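Local coordinates for prophage Lp1 protein 11 (Lactobacillus plantarum WCFS1, PDB 3B7H) that probably binds DNA through a Cro/C1-type helix-turn-helix domain, as phage repressors of this family do, and packs here as a two-fold symmetric pair, at the interface of chains A and B. Coordinates in Å, arbitrary orientation; residue numbers count along the deposited sequence, not the author numbering. Chains: chain A/B, Prophage Lp1 protein 11.

Contact 1: the interface of chains A and B. Residues chain A 68-69, 73-75; chain B 63-65.
The backbone carbonyl oxygen A:Tyr73 O takes the N-H of B:His65, at 2.8 Å from N to O and nearly straight. The donor is lifted 37° out of the carbonyl plane. This patch is part of a two-fold symmetric interface between two copies of one protein, possibly a dimer contact. B:His65 lies in the first turn of the short helix 64-67, so the C-terminal segment of one chain caps an N-H at the start of a helix of the other. The amide of B:Val64 stands close by but points away from that oxygen; it bonds to water 1, 3.0 Å from B:Val64 N, and the water also reaches the carbonyl oxygens of A:Tyr73 and A:Glu75. Beside the polar strip, the imidazole of B:His65 lays one face over A:Asp69 and A:Asn74, with A:Asp69 CA beneath its rim. Its CG is anti to the backbone N (chi1 176°), which carries the ring over A:Asp69, whose CB touches CE1 at 3.5 Å. The A:Asp69 carboxylate stacks on the ring with the planes 14° apart, an approach that could favour a protonated imidazole. A:Asn74 ND2 holds this carboxylate by a 2.8 Å bond to A:Asp69 OD1, received on the anti side, and A:Asn74 CB rests near B:His65 CB. On the other flank B:Val64 fills the angle between two aromatic rings: CG1 sits over the rim of one face of A:Phe68, while CB and CG2 run alongside A:Tyr73 at CD2. The two rings meet edge to face, A:Phe68 CE1 lying over the centre of A:Tyr73, 4.1 Å above its plane.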
# COMPACT_ATOMS: atom_id res chain seq x y z
N PHE A 68 6.87 -2.20 -5.10
CA PHE A 68 5.72 -2.76 -5.76
C PHE A 68 5.97 -3.16 -7.21
O PHE A 68 5.01 -3.47 -7.92
CB PHE A 68 4.54 -1.79 -5.69
CG PHE A 68 3.77 -1.86 -4.39
CD1 PHE A 68 3.00 -2.98 -4.10
CD2 PHE A 68 3.80 -0.82 -3.48
CE1 PHE A 68 2.29 -3.07 -2.93
CE2 PHE A 68 3.09 -0.91 -2.29
CZ PHE A 68 2.33 -2.03 -2.02
N ASP A 69 7.23 -3.18 -7.65
CA ASP A 69 7.58 -3.60 -8.99
C ASP A 69 7.71 -5.10 -9.02
O ASP A 69 8.80 -5.64 -9.25
CB ASP A 69 8.88 -2.92 -9.43
CG ASP A 69 9.19 -3.07 -10.92
OD1 ASP A 69 8.34 -3.61 -11.71
OD2 ASP A 69 10.31 -2.63 -11.31
N TYR A 73 1.20 -6.57 -8.74
CA TYR A 73 1.04 -5.14 -8.52
C TYR A 73 1.62 -4.28 -9.64
O TYR A 73 1.23 -3.13 -9.78
CB TYR A 73 1.65 -4.75 -7.18
CG TYR A 73 0.96 -5.40 -6.03
CD1 TYR A 73 1.58 -6.42 -5.33
CD2 TYR A 73 -0.33 -5.06 -5.67
CE1 TYR A 73 0.94 -7.05 -4.25
CE2 TYR A 73 -0.99 -5.69 -4.60
CZ TYR A 73 -0.33 -6.68 -3.89
OH TYR A 73 -0.93 -7.34 -2.83
N ASN A 74 2.51 -4.84 -10.46
CA ASN A 74 3.06 -4.12 -11.59
C ASN A 74 2.43 -4.50 -12.92
O ASN A 74 3.00 -4.20 -13.97
CB ASN A 74 4.61 -4.22 -11.63
CG ASN A 74 5.15 -5.58 -11.97
OD1 ASN A 74 4.41 -6.58 -12.12
ND2 ASN A 74 6.48 -5.65 -12.10
N GLU A 75 1.27 -5.13 -12.87
CA GLU A 75 0.48 -5.34 -14.08
C GLU A 75 -0.96 -4.90 -13.83
O GLU A 75 -1.36 -4.82 -12.69
CB GLU A 75 0.56 -6.81 -14.48
CG GLU A 75 2.02 -7.28 -14.84
CD GLU A 75 2.64 -6.67 -16.16
OE1 GLU A 75 2.01 -6.82 -17.25
OE2 GLU A 75 3.79 -6.09 -16.11
N SER B 63 -1.94 -0.05 -12.81
CA SER B 63 -1.29 -0.96 -11.86
C SER B 63 -1.00 -0.19 -10.58
O SER B 63 -0.82 1.03 -10.61
CB SER B 63 0.02 -1.51 -12.43
OG SER B 63 1.05 -0.54 -12.47
N VAL B 64 -0.95 -0.93 -9.47
CA VAL B 64 -0.61 -0.38 -8.17
C VAL B 64 0.79 0.20 -8.21
O VAL B 64 1.06 1.25 -7.64
CB VAL B 64 -0.74 -1.46 -7.06
CG1 VAL B 64 0.01 -1.06 -5.77
CG2 VAL B 64 -2.19 -1.72 -6.76
N HIS B 65 1.69 -0.48 -8.90
CA HIS B 65 3.03 0.04 -9.15
C HIS B 65 3.00 1.43 -9.74
O HIS B 65 3.68 2.34 -9.24
CB HIS B 65 3.76 -0.93 -10.07
CG HIS B 65 5.12 -0.49 -10.48
ND1 HIS B 65 6.13 -0.23 -9.58
CD2 HIS B 65 5.66 -0.34 -11.70
CE1 HIS B 65 7.23 0.10 -10.23
NE2 HIS B 65 6.97 0.04 -11.52
O HOH W 1 -1.89 -3.69 -9.99

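Contact 2: the interface of chains A and B. Residues chain A 50-51, 54; chain B 4, 73.
The guanidinium of A:Arg54 meets the carboxylate of B:Asp4 at its edge, the two planes 24° apart and so nearly coplanar. Next to this pair the methyl A:Ile50 CG2 lies against one face of the B:Tyr73 ring, out at its rim, 3.9 Å from CE2, the two side chains crossing at about a right angle. The contact joins helix 50-60 of one Cro/C1-type helix-turn-helix domain to the start of helix 4-18 in its partner. A:Arg54 grips side-on: NE gives a salt bridge to the syn lone pair of B:Asp4 OD1 at 2.9 Å, and NH2 bonds to B:Asp4 OD2 at 3.0 Å. The arginine chain runs extended to CD and then bends at chi3 (52°), bringing NE to the acid, and the turn about the next bond, CD-NE, sets NH2 beside it. Each carboxylate oxygen has a second donor, which fixes the group in rotation, and it probably stays ionised beside the arginine. B:Asp4 OD2 accepts the hydroxyl of A:Thr51 at 2.7 Å from OG1, on the anti side and 29° out of the carboxylate plane. B:Asp4 OD1 is braced from within chain B, a second-shell support: it takes the phenol hydroxyl B:Tyr73 OH at 2.5 Å on its anti lone pair.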
# COMPACT_ATOMS: atom_id res chain seq x y z
N ILE A 50 0.11 0.64 4.18
CA ILE A 50 1.06 1.44 3.39
C ILE A 50 2.12 2.01 4.31
O ILE A 50 3.29 2.04 3.95
CB ILE A 50 0.37 2.60 2.65
CG1 ILE A 50 -0.68 2.00 1.74
CG2 ILE A 50 1.38 3.41 1.77
CD1 ILE A 50 -1.32 3.02 0.85
N THR A 51 1.72 2.46 5.49
CA THR A 51 2.65 3.01 6.48
C THR A 51 3.74 2.00 6.85
O THR A 51 4.93 2.31 6.79
CB THR A 51 1.86 3.45 7.72
OG1 THR A 51 0.99 4.49 7.32
CG2 THR A 51 2.76 3.98 8.85
N ARG A 54 6.00 1.42 3.89
CA ARG A 54 6.88 2.59 3.74
C ARG A 54 8.04 2.55 4.71
O ARG A 54 9.18 2.81 4.34
CB ARG A 54 6.09 3.88 3.89
CG ARG A 54 6.98 5.13 3.82
CD ARG A 54 6.24 6.44 3.96
NE ARG A 54 5.38 6.49 5.14
CZ ARG A 54 5.79 6.61 6.41
NH1 ARG A 54 7.09 6.66 6.73
NH2 ARG A 54 4.89 6.69 7.39
N ASP B 4 0.01 9.11 5.37
CA ASP B 4 0.03 8.28 4.17
C ASP B 4 -1.36 8.24 3.56
O ASP B 4 -1.50 8.37 2.36
CB ASP B 4 0.50 6.85 4.46
CG ASP B 4 1.99 6.76 4.73
OD1 ASP B 4 2.81 7.04 3.83
OD2 ASP B 4 2.34 6.36 5.84
N TYR B 73 6.54 8.47 -2.54
CA TYR B 73 6.62 7.03 -2.64
C TYR B 73 7.56 6.54 -3.74
O TYR B 73 8.01 5.40 -3.69
CB TYR B 73 5.23 6.44 -2.84
CG TYR B 73 4.32 6.70 -1.68
CD1 TYR B 73 3.30 7.62 -1.78
CD2 TYR B 73 4.53 6.09 -0.45
CE1 TYR B 73 2.46 7.89 -0.69
CE2 TYR B 73 3.69 6.36 0.65
CZ TYR B 73 2.65 7.25 0.51
OH TYR B 73 1.81 7.55 1.56

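The C-alpha centres of contact 1 and contact 2 lie about 15 Å apart on one two-fold interface, and each recurs with the chains exchanged. Tyr73 is common to both: in contact 1 the A copy offers its backbone carbonyl and ring, in contact 2 the B copy uses its phenol end, so in each chain this tyrosine serves both contacts. Contact 1 is built mainly from the C-terminal segment and helix 64-67, contact 2 from helices 4-18 and 50-60. Together they tie both ends of each chain to the partner, consistent with a dimer, although the structure alone does not show that it forms in solution.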